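Local coordinates for protein carbohydrate kinase, FGGY (Novosphingobium aromaticivorans, PDB 3H6E) that probably phosphorylates a sugar or related polyol, as a carbohydrate kinase of the FGGY family, at residues G258-P267 with R291-R302; I338-Y349 with A370-A381. All coordinates share one frame; numbering follows the deposited sequence.

Contact 1: residues G258-P267 with R291-R302; sequences GTWFIAMRLP and RPVPSARFMGGR
Trp260 is held between two unlike partners: CG of Met299, a selenomethionine, lies over one face of the indole, with its SE set obliquely in a Met-aromatic contact, and NH2 of Arg297 lies over the opposite face. Arg297 makes an off-centre cation-pi contact, its CZ 4.0 Å from the centroid of the six-membered Trp260 ring and the two planes 74° apart, so the cation tilts onto the ring instead of stacking on it. Bends at chi2 and chi3 fold the arginine back over the indole, while its NE forms a salt bridge with Asp281. The backbones pair as neighbouring antiparallel strands in the mixed sheet of the C-terminal domain, which has the actin-like ATPase fold. Phe261 N to Phe298 O (2.9 Å) and Ala263 N to Ala296 O (2.9 Å) are two of the bonds, and Arg265 N gives Pro294 O an almost straight one (176°). Small Ala263 and Ala296 pack against helix 363-384. Gly300 CA packs over the Phe261 ring, 3.8 Å from its centroid, where a CB would collide with Phe261 CD1. At the far end Arg291 grips Pro267 O with NH1 (3.1 Å) and NH2 (3.2 Å), the oxygen lying in the guanidinium plane.

Contact 2: residues I338-Y349 with A370-A381; sequences ILPTLMRGFGPY and ACLYAALVADTA
Apolar packing between segment 338-349 and the helix 370-381 centres on Tyr373. Ile338 CG2 lies over one face of its ring, 4.2 Å from the centroid, in a CH-pi contact, and Pro340 CG meets the ring edge at Tyr373 CE1 (3.3 Å). The Leu342 side chain runs antiparallel to the tyrosine and brings CD1 to 3.8 Å from Tyr373 CZ. With CG anti to the backbone N (chi1 162°), the tyrosine stretches out from the helix into the loop. One turn further on, the branched Val377 fills the angle between Pro340 and Pro348, its CG1 3.8 Å from Pro348 CD, and Ala381 is small enough for the Pro348 ring to approach the helix. The long helix 363-384 packs against the central sheet of the C-terminal domain, and the loop packs on the helix next to the sheet strand that carries Phe298, shaped by a cis peptide before Thr341 and a type II beta turn from Met343 to Phe346.

Polar contacts sit at two points. Tyr373 OH is hydrogen-bonded to Glu303, which also accepts from Leu342 N, so one carboxylate oxygen ties helix and loop together. Replacing Tyr373 by an alanine would probably open a gap beside Ile338 and Pro340 and cost Glu303 its phenol partner. Tyr349 OH and Thr380 OG1 are hydrogen-bonded at a modelled separation of 2.3 Å, doubtfully short, with the threonine hydroxyl at the edge of the tyrosine ring.

How the contacts relate
Along the chain, contact 1 comes first: after residue 267 the chain passes to edge strand 282-286, and strand 292-298 then turns back to fill the place between it and strand 261-266. Helix 300-308 then leads away, and contact 2 opens only after contact 1 has closed; its loop, through strand 355-357, brings helix 363-384 back against 338-349. The two are therefore in series, neither nesting nor crossing, yet they meet in space. Met299 touches Met343 and Phe346, Trp260 also reaches Phe346, and Phe298 CB packs 3.4 Å from Gly347 CA. Phe298 and Ala296 further touch helix 363-384, joining sheet, loop and helix within the C-terminal domain.

Contact 1: residues G258-P267 with R291-R302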
loop_
_atom_site.group_PDB
_atom_site.type_symbol
_atom_site.label_atom_id
_atom_site.label_comp_id
_atom_site.label_asym_id
_atom_site.label_seq_id
_atom_site.Cartn_x
_atom_site.Cartn_y
_atom_site.Cartn_z
ATOM N N GLY A 258 -8.712 6.068 -3.067
ATOM C CA GLY A 258 -9.538 5.650 -1.951
ATOM C C GLY A 258 -9.489 6.755 -0.907
ATOM O O GLY A 258 -9.333 7.928 -1.253
ATOM N N THR A 259 -9.605 6.400 0.369
ATOM C CA THR A 259 -9.418 7.401 1.416
ATOM C C THR A 259 -8.079 8.103 1.199
ATOM O O THR A 259 -7.994 9.328 1.244
ATOM C CB THR A 259 -9.457 6.789 2.827
ATOM O OG1 THR A 259 -10.774 6.301 3.101
ATOM C CG2 THR A 259 -9.105 7.840 3.861
ATOM N N TRP A 260 -7.042 7.311 0.948
ATOM C CA TRP A 260 -5.734 7.841 0.601
ATOM C C TRP A 260 -5.461 7.690 -0.894
ATOM O O TRP A 260 -5.657 6.618 -1.470
ATOM C CB TRP A 260 -4.633 7.120 1.384
ATOM C CG TRP A 260 -4.496 7.555 2.809
ATOM C CD1 TRP A 260 -5.130 7.023 3.898
ATOM C CD2 TRP A 260 -3.660 8.606 3.307
ATOM N NE1 TRP A 260 -4.747 7.685 5.040
ATOM C CE2 TRP A 260 -3.844 8.660 4.705
ATOM C CE3 TRP A 260 -2.777 9.511 2.706
ATOM C CZ2 TRP A 260 -3.174 9.580 5.512
ATOM C CZ3 TRP A 260 -2.116 10.426 3.510
ATOM C CH2 TRP A 260 -2.318 10.453 4.896
ATOM N N PHE A 261 -5.015 8.775 -1.516
ATOM C CA PHE A 261 -4.463 8.718 -2.859
ATOM C C PHE A 261 -2.954 8.570 -2.715
ATOM O O PHE A 261 -2.299 9.429 -2.127
ATOM C CB PHE A 261 -4.783 10.000 -3.624
ATOM C CG PHE A 261 -6.201 10.090 -4.105
ATOM C CD1 PHE A 261 -7.247 9.612 -3.332
ATOM C CD2 PHE A 261 -6.492 10.685 -5.323
ATOM C CE1 PHE A 261 -8.553 9.707 -3.774
ATOM C CE2 PHE A 261 -7.796 10.787 -5.769
ATOM C CZ PHE A 261 -8.828 10.296 -4.997
ATOM N N ILE A 262 -2.403 7.476 -3.229
ATOM C CA ILE A 262 -0.980 7.205 -3.068
ATOM C C ILE A 262 -0.283 6.961 -4.397
ATOM O O ILE A 262 -0.652 6.061 -5.149
ATOM C CB ILE A 262 -0.729 5.992 -2.152
ATOM C CG1 ILE A 262 -1.426 6.187 -0.805
ATOM C CG2 ILE A 262 0.767 5.775 -1.955
ATOM C CD1 ILE A 262 -1.282 5.010 0.130
ATOM N N ALA A 263 0.728 7.775 -4.677
ATOM C CA ALA A 263 1.540 7.609 -5.871
ATOM C C ALA A 263 2.798 6.818 -5.539
ATOM O O ALA A 263 3.626 7.261 -4.743
ATOM C CB ALA A 263 1.900 8.962 -6.463
HETATM N N MSE A 264 2.933 5.644 -6.148
HETATM C CA MSE A 264 4.125 4.828 -5.976
HETATM C C MSE A 264 4.837 4.668 -7.310
HETATM O O MSE A 264 4.327 4.020 -8.226
HETATM C CB MSE A 264 3.752 3.467 -5.404
HETATM C CG MSE A 264 2.976 3.554 -4.096
HETATM SE SE MSE A 264 2.377 1.809 -3.470
HETATM C CE MSE A 264 4.112 1.028 -3.037
ATOM N N ARG A 265 6.015 5.270 -7.418
ATOM C CA ARG A 265 6.751 5.265 -8.673
ATOM C C ARG A 265 7.757 4.123 -8.762
ATOM O O ARG A 265 8.424 3.787 -7.786
ATOM C CB ARG A 265 7.467 6.602 -8.877
ATOM C CG ARG A 265 8.478 6.584 -10.004
ATOM C CD ARG A 265 9.234 7.890 -10.098
ATOM N NE ARG A 265 10.272 7.817 -11.119
ATOM C CZ ARG A 265 11.223 8.727 -11.299
ATOM N NH1 ARG A 265 11.282 9.795 -10.522
ATOM N NH2 ARG A 265 12.119 8.559 -12.257
ATOM N N LEU A 266 7.859 3.533 -9.946
ATOM C CA LEU A 266 8.850 2.501 -10.219
ATOM C C LEU A 266 9.891 3.073 -11.169
ATOM O O LEU A 266 9.777 2.924 -12.385
ATOM C CB LEU A 266 8.185 1.279 -10.849
ATOM C CG LEU A 266 6.961 0.750 -10.099
ATOM C CD1 LEU A 266 6.134 -0.203 -10.960
ATOM C CD2 LEU A 266 7.382 0.091 -8.795
ATOM N N PRO A 267 10.910 3.742 -10.614
ATOM C CA PRO A 267 11.893 4.456 -11.437
ATOM C C PRO A 267 12.680 3.522 -12.359
ATOM O O PRO A 267 13.011 2.401 -11.977
ATOM C CB PRO A 267 12.826 5.096 -10.399
ATOM C CG PRO A 267 12.052 5.081 -9.108
ATOM C CD PRO A 267 11.213 3.847 -9.177
ATOM N N ARG A 291 14.819 -2.227 -4.665
ATOM C CA ARG A 291 14.959 -0.915 -5.293
ATOM C C ARG A 291 13.977 0.097 -4.707
ATOM O O ARG A 291 12.796 -0.203 -4.522
ATOM C CB ARG A 291 14.759 -1.024 -6.809
ATOM C CG ARG A 291 16.023 -1.370 -7.597
ATOM C CD ARG A 291 15.684 -1.928 -8.983
ATOM N NE ARG A 291 14.309 -1.628 -9.388
ATOM C CZ ARG A 291 13.931 -0.530 -10.042
ATOM N NH1 ARG A 291 14.824 0.393 -10.380
ATOM N NH2 ARG A 291 12.652 -0.354 -10.357
ATOM N N PRO A 292 14.463 1.309 -4.412
ATOM C CA PRO A 292 13.604 2.345 -3.826
ATOM C C PRO A 292 12.358 2.652 -4.661
ATOM O O PRO A 292 12.414 2.738 -5.889
ATOM C CB PRO A 292 14.526 3.567 -3.761
ATOM C CG PRO A 292 15.897 2.988 -3.664
ATOM C CD PRO A 292 15.868 1.739 -4.502
ATOM N N VAL A 293 11.237 2.813 -3.968
ATOM C CA VAL A 293 9.962 3.140 -4.583
ATOM C C VAL A 293 9.481 4.483 -4.054
ATOM O O VAL A 293 8.762 4.540 -3.055
ATOM C CB VAL A 293 8.909 2.073 -4.258
ATOM C CG1 VAL A 293 7.529 2.501 -4.753
ATOM C CG2 VAL A 293 9.318 0.727 -4.840
ATOM N N PRO A 294 9.893 5.573 -4.716
ATOM C CA PRO A 294 9.502 6.919 -4.290
ATOM C C PRO A 294 7.986 7.050 -4.226
ATOM O O PRO A 294 7.290 6.626 -5.149
ATOM C CB PRO A 294 10.073 7.814 -5.394
ATOM C CG PRO A 294 11.226 7.044 -5.936
ATOM C CD PRO A 294 10.813 5.600 -5.863
ATOM N N SER A 295 7.485 7.630 -3.138
ATOM C CA SER A 295 6.049 7.704 -2.907
ATOM C C SER A 295 5.601 9.076 -2.420
ATOM O O SER A 295 6.337 9.769 -1.725
ATOM C CB SER A 295 5.628 6.641 -1.891
ATOM O OG SER A 295 6.226 5.391 -2.197
ATOM N N ALA A 296 4.384 9.456 -2.791
ATOM C CA ALA A 296 3.774 10.684 -2.298
ATOM C C ALA A 296 2.282 10.452 -2.139
ATOM O O ALA A 296 1.631 9.957 -3.058
ATOM C CB ALA A 296 4.029 11.828 -3.255
ATOM N N ARG A 297 1.738 10.792 -0.976
ATOM C CA ARG A 297 0.300 10.662 -0.768
ATOM C C ARG A 297 -0.397 11.944 -0.327
ATOM O O ARG A 297 0.237 12.942 0.024
ATOM C CB ARG A 297 -0.048 9.514 0.198
ATOM C CG ARG A 297 1.109 8.913 0.987
ATOM C CD ARG A 297 1.656 9.856 2.042
ATOM N NE ARG A 297 0.888 9.881 3.290
ATOM C CZ ARG A 297 0.980 8.960 4.250
ATOM N NH1 ARG A 297 1.779 7.915 4.091
ATOM N NH2 ARG A 297 0.265 9.074 5.363
ATOM N N PHE A 298 -1.721 11.889 -0.379
ATOM C CA PHE A 298 -2.591 12.897 0.206
ATOM C C PHE A 298 -3.958 12.237 0.347
ATOM O O PHE A 298 -4.287 11.322 -0.407
ATOM C CB PHE A 298 -2.658 14.165 -0.657
ATOM C CG PHE A 298 -3.476 14.020 -1.909
ATOM C CD1 PHE A 298 -2.959 13.378 -3.022
ATOM C CD2 PHE A 298 -4.755 14.552 -1.983
ATOM C CE1 PHE A 298 -3.708 13.252 -4.182
ATOM C CE2 PHE A 298 -5.509 14.431 -3.140
ATOM C CZ PHE A 298 -4.982 13.777 -4.242
HETATM N N MSE A 299 -4.738 12.675 1.325
HETATM C CA MSE A 299 -5.994 12.002 1.628
HETATM C C MSE A 299 -7.113 12.407 0.687
HETATM O O MSE A 299 -8.143 12.927 1.115
HETATM C CB MSE A 299 -6.389 12.240 3.081
HETATM C CG MSE A 299 -5.700 11.286 4.034
HETATM SE SE MSE A 299 -6.581 11.217 5.759
HETATM C CE MSE A 299 -5.807 12.833 6.502
ATOM N N GLY A 300 -6.905 12.144 -0.596
ATOM C CA GLY A 300 -7.844 12.524 -1.632
ATOM C C GLY A 300 -9.282 12.165 -1.335
ATOM O O GLY A 300 -10.144 13.040 -1.299
ATOM N N GLY A 301 -9.544 10.879 -1.124
ATOM C CA GLY A 301 -10.897 10.399 -0.903
ATOM C C GLY A 301 -11.599 11.062 0.265
ATOM O O GLY A 301 -12.818 11.234 0.252
ATOM N N ARG A 302 -10.830 11.435 1.280
ATOM C CA ARG A 302 -11.387 12.059 2.472
ATOM C C ARG A 302 -11.860 13.481 2.185
ATOM O O ARG A 302 -12.883 13.926 2.708
ATOM C CB ARG A 302 -10.354 12.069 3.598
ATOM C CG ARG A 302 -10.697 13.010 4.738
ATOM C CD ARG A 302 -11.956 12.572 5.463
ATOM N NE ARG A 302 -11.764 11.317 6.187
ATOM C CZ ARG A 302 -11.333 11.239 7.443
ATOM N NH1 ARG A 302 -11.052 12.346 8.122
ATOM N NH2 ARG A 302 -11.190 10.054 8.023
#

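Contact 2: residues I338-Y349 with A370-A381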
loop_
_atom_site.group_PDB
_atom_site.type_symbol
_atom_site.label_atom_id
_atom_site.label_comp_id
_atom_site.label_asym_id
_atom_site.label_seq_id
_atom_site.Cartn_x
_atom_site.Cartn_y
_atom_site.Cartn_z
ATOM N N ILE A 338 -11.676 24.772 -6.204
ATOM C CA ILE A 338 -11.439 24.483 -4.790
ATOM C C ILE A 338 -9.961 24.616 -4.453
ATOM O O ILE A 338 -9.114 24.069 -5.154
ATOM C CB ILE A 338 -11.839 23.034 -4.455
ATOM C CG1 ILE A 338 -13.283 22.757 -4.876
ATOM C CG2 ILE A 338 -11.617 22.738 -2.973
ATOM C CD1 ILE A 338 -13.616 21.276 -4.969
ATOM N N LEU A 339 -9.649 25.321 -3.373
ATOM C CA LEU A 339 -8.266 25.457 -2.927
ATOM C C LEU A 339 -7.953 24.514 -1.759
ATOM O O LEU A 339 -8.771 24.347 -0.857
ATOM C CB LEU A 339 -7.973 26.904 -2.536
ATOM C CG LEU A 339 -8.387 27.973 -3.549
ATOM C CD1 LEU A 339 -7.875 29.333 -3.118
ATOM C CD2 LEU A 339 -7.885 27.637 -4.942
ATOM N N PRO A 340 -6.766 23.888 -1.787
ATOM C CA PRO A 340 -6.267 22.992 -0.734
ATOM C C PRO A 340 -6.029 23.756 0.565
ATOM O O PRO A 340 -5.729 24.945 0.504
ATOM C CB PRO A 340 -4.923 22.507 -1.292
ATOM C CG PRO A 340 -4.997 22.748 -2.763
ATOM C CD PRO A 340 -5.828 23.983 -2.918
ATOM N N THR A 341 -6.143 23.092 1.713
ATOM C CA THR A 341 -6.460 21.670 1.779
ATOM C C THR A 341 -7.641 21.431 2.711
ATOM O O THR A 341 -7.953 22.266 3.562
ATOM C CB THR A 341 -5.264 20.855 2.318
ATOM O OG1 THR A 341 -5.570 19.456 2.259
ATOM C CG2 THR A 341 -4.967 21.235 3.758
ATOM N N LEU A 342 -8.287 20.280 2.559
ATOM C CA LEU A 342 -9.408 19.917 3.420
ATOM C C LEU A 342 -8.994 18.934 4.517
ATOM O O LEU A 342 -9.819 18.520 5.328
ATOM C CB LEU A 342 -10.573 19.361 2.595
ATOM C CG LEU A 342 -11.192 20.354 1.608
ATOM C CD1 LEU A 342 -10.489 20.281 0.255
ATOM C CD2 LEU A 342 -12.687 20.109 1.448
HETATM N N MSE A 343 -7.714 18.570 4.530
HETATM C CA MSE A 343 -7.149 17.725 5.582
HETATM C C MSE A 343 -5.853 18.300 6.146
HETATM O O MSE A 343 -4.768 17.798 5.846
HETATM C CB MSE A 343 -6.878 16.311 5.064
HETATM C CG MSE A 343 -8.028 15.340 5.236
HETATM SE SE MSE A 343 -8.845 15.365 7.014
HETATM C CE MSE A 343 -7.312 14.957 8.141
ATOM N N ARG A 344 -5.976 19.344 6.965
ATOM C CA ARG A 344 -4.823 19.987 7.595
ATOM C C ARG A 344 -3.779 18.974 8.043
ATOM O O ARG A 344 -4.099 18.020 8.749
ATOM C CB ARG A 344 -5.263 20.817 8.803
ATOM C CG ARG A 344 -5.806 22.185 8.463
ATOM C CD ARG A 344 -4.691 23.163 8.143
ATOM N NE ARG A 344 -3.970 23.598 9.337
ATOM C CZ ARG A 344 -3.168 24.657 9.368
ATOM N NH1 ARG A 344 -2.992 25.388 8.275
ATOM N NH2 ARG A 344 -2.541 24.994 10.486
ATOM N N GLY A 345 -2.534 19.187 7.631
ATOM C CA GLY A 345 -1.438 18.335 8.052
ATOM C C GLY A 345 -1.140 17.157 7.140
ATOM O O GLY A 345 -0.248 16.363 7.426
ATOM N N PHE A 346 -1.872 17.040 6.038
ATOM C CA PHE A 346 -1.706 15.898 5.147
ATOM C C PHE A 346 -1.576 16.320 3.692
ATOM O O PHE A 346 -2.184 17.301 3.257
ATOM C CB PHE A 346 -2.880 14.929 5.302
ATOM C CG PHE A 346 -3.034 14.384 6.691
ATOM C CD1 PHE A 346 -2.452 13.176 7.043
ATOM C CD2 PHE A 346 -3.752 15.079 7.647
ATOM C CE1 PHE A 346 -2.590 12.670 8.322
ATOM C CE2 PHE A 346 -3.893 14.582 8.927
ATOM C CZ PHE A 346 -3.310 13.373 9.264
ATOM N N GLY A 347 -0.783 15.567 2.939
ATOM C CA GLY A 347 -0.614 15.828 1.525
ATOM C C GLY A 347 0.470 16.842 1.214
ATOM O O GLY A 347 1.250 17.227 2.091
ATOM N N PRO A 348 0.526 17.276 -0.051
ATOM C CA PRO A 348 1.511 18.242 -0.544
ATOM C C PRO A 348 1.268 19.646 0.000
ATOM O O PRO A 348 2.207 20.434 0.064
ATOM C CB PRO A 348 1.290 18.227 -2.061
ATOM C CG PRO A 348 0.539 16.967 -2.336
ATOM C CD PRO A 348 -0.309 16.741 -1.136
ATOM N N TYR A 349 0.031 19.951 0.383
ATOM C CA TYR A 349 -0.308 21.288 0.869
ATOM C C TYR A 349 -0.861 21.258 2.287
ATOM O O TYR A 349 -1.993 21.691 2.514
ATOM C CB TYR A 349 -1.345 21.941 -0.047
ATOM C CG TYR A 349 -0.986 21.924 -1.513
ATOM C CD1 TYR A 349 -0.282 22.974 -2.087
ATOM C CD2 TYR A 349 -1.357 20.863 -2.325
ATOM C CE1 TYR A 349 0.046 22.962 -3.429
ATOM C CE2 TYR A 349 -1.035 20.843 -3.668
ATOM C CZ TYR A 349 -0.334 21.895 -4.212
ATOM O OH TYR A 349 -0.019 21.883 -5.547
ATOM N N ALA A 370 -14.910 18.804 -7.769
ATOM C CA ALA A 370 -14.183 18.068 -6.742
ATOM C C ALA A 370 -13.167 17.134 -7.396
ATOM O O ALA A 370 -12.051 16.975 -6.907
ATOM C CB ALA A 370 -15.150 17.284 -5.858
ATOM N N CYS A 371 -13.567 16.524 -8.507
ATOM C CA CYS A 371 -12.693 15.628 -9.255
ATOM C C CYS A 371 -11.509 16.367 -9.869
ATOM O O CYS A 371 -10.464 15.770 -10.123
ATOM C CB CYS A 371 -13.477 14.921 -10.356
ATOM S SG CYS A 371 -14.762 13.819 -9.768
ATOM N N LEU A 372 -11.679 17.664 -10.109
ATOM C CA LEU A 372 -10.612 18.471 -10.694
ATOM C C LEU A 372 -9.562 18.814 -9.652
ATOM O O LEU A 372 -8.364 18.757 -9.923
ATOM C CB LEU A 372 -11.167 19.761 -11.307
ATOM C CG LEU A 372 -12.080 19.627 -12.530
ATOM C CD1 LEU A 372 -12.218 20.974 -13.239
ATOM C CD2 LEU A 372 -11.562 18.565 -13.487
ATOM N N TYR A 373 -10.027 19.173 -8.459
ATOM C CA TYR A 373 -9.150 19.533 -7.352
ATOM C C TYR A 373 -8.228 18.373 -6.973
ATOM O O TYR A 373 -7.080 18.583 -6.576
ATOM C CB TYR A 373 -9.984 19.976 -6.143
ATOM C CG TYR A 373 -9.237 19.954 -4.827
ATOM C CD1 TYR A 373 -8.463 21.033 -4.425
ATOM C CD2 TYR A 373 -9.308 18.850 -3.987
ATOM C CE1 TYR A 373 -7.778 21.011 -3.223
ATOM C CE2 TYR A 373 -8.628 18.820 -2.787
ATOM C CZ TYR A 373 -7.868 19.902 -2.408
ATOM O OH TYR A 373 -7.188 19.878 -1.215
ATOM N N ALA A 374 -8.738 17.152 -7.100
ATOM C CA ALA A 374 -7.970 15.964 -6.749
ATOM C C ALA A 374 -6.952 15.649 -7.839
ATOM O O ALA A 374 -5.900 15.069 -7.573
ATOM C CB ALA A 374 -8.897 14.776 -6.505
ATOM N N ALA A 375 -7.272 16.039 -9.068
ATOM C CA ALA A 375 -6.361 15.852 -10.189
ATOM C C ALA A 375 -5.165 16.779 -10.036
ATOM O O ALA A 375 -4.023 16.389 -10.279
ATOM C CB ALA A 375 -7.073 16.117 -11.501
ATOM N N LEU A 376 -5.438 18.007 -9.611
ATOM C CA LEU A 376 -4.407 19.026 -9.467
ATOM C C LEU A 376 -3.469 18.719 -8.310
ATOM O O LEU A 376 -2.262 18.933 -8.410
ATOM C CB LEU A 376 -5.051 20.400 -9.283
ATOM C CG LEU A 376 -5.911 20.848 -10.470
ATOM C CD1 LEU A 376 -6.992 21.832 -10.047
ATOM C CD2 LEU A 376 -5.048 21.419 -11.597
ATOM N N VAL A 377 -4.026 18.216 -7.214
ATOM C CA VAL A 377 -3.222 17.859 -6.055
ATOM C C VAL A 377 -2.449 16.572 -6.330
ATOM O O VAL A 377 -1.318 16.412 -5.876
ATOM C CB VAL A 377 -4.079 17.699 -4.780
ATOM C CG1 VAL A 377 -3.199 17.332 -3.591
ATOM C CG2 VAL A 377 -4.856 18.976 -4.494
ATOM N N ALA A 378 -3.062 15.658 -7.077
ATOM C CA ALA A 378 -2.372 14.446 -7.502
ATOM C C ALA A 378 -1.248 14.829 -8.452
ATOM O O ALA A 378 -0.173 14.232 -8.438
ATOM C CB ALA A 378 -3.331 13.483 -8.177
ATOM N N ASP A 379 -1.509 15.843 -9.268
ATOM C CA ASP A 379 -0.526 16.358 -10.211
ATOM C C ASP A 379 0.710 16.875 -9.482
ATOM O O ASP A 379 1.838 16.596 -9.877
ATOM C CB ASP A 379 -1.142 17.478 -11.049
ATOM C CG ASP A 379 -0.138 18.135 -11.967
ATOM O OD1 ASP A 379 0.151 17.559 -13.039
ATOM O OD2 ASP A 379 0.358 19.229 -11.615
ATOM N N THR A 380 0.484 17.636 -8.416
ATOM C CA THR A 380 1.575 18.140 -7.594
ATOM C C THR A 380 2.327 16.995 -6.919
ATOM O O THR A 380 3.554 17.017 -6.829
ATOM C CB THR A 380 1.055 19.121 -6.521
ATOM O OG1 THR A 380 0.581 20.314 -7.157
ATOM C CG2 THR A 380 2.152 19.485 -5.531
ATOM N N ALA A 381 1.584 15.994 -6.453
ATOM C CA ALA A 381 2.177 14.861 -5.749
ATOM C C ALA A 381 3.030 13.987 -6.665
ATOM O O ALA A 381 4.116 13.552 -6.286
ATOM C CB ALA A 381 1.102 14.037 -5.075
#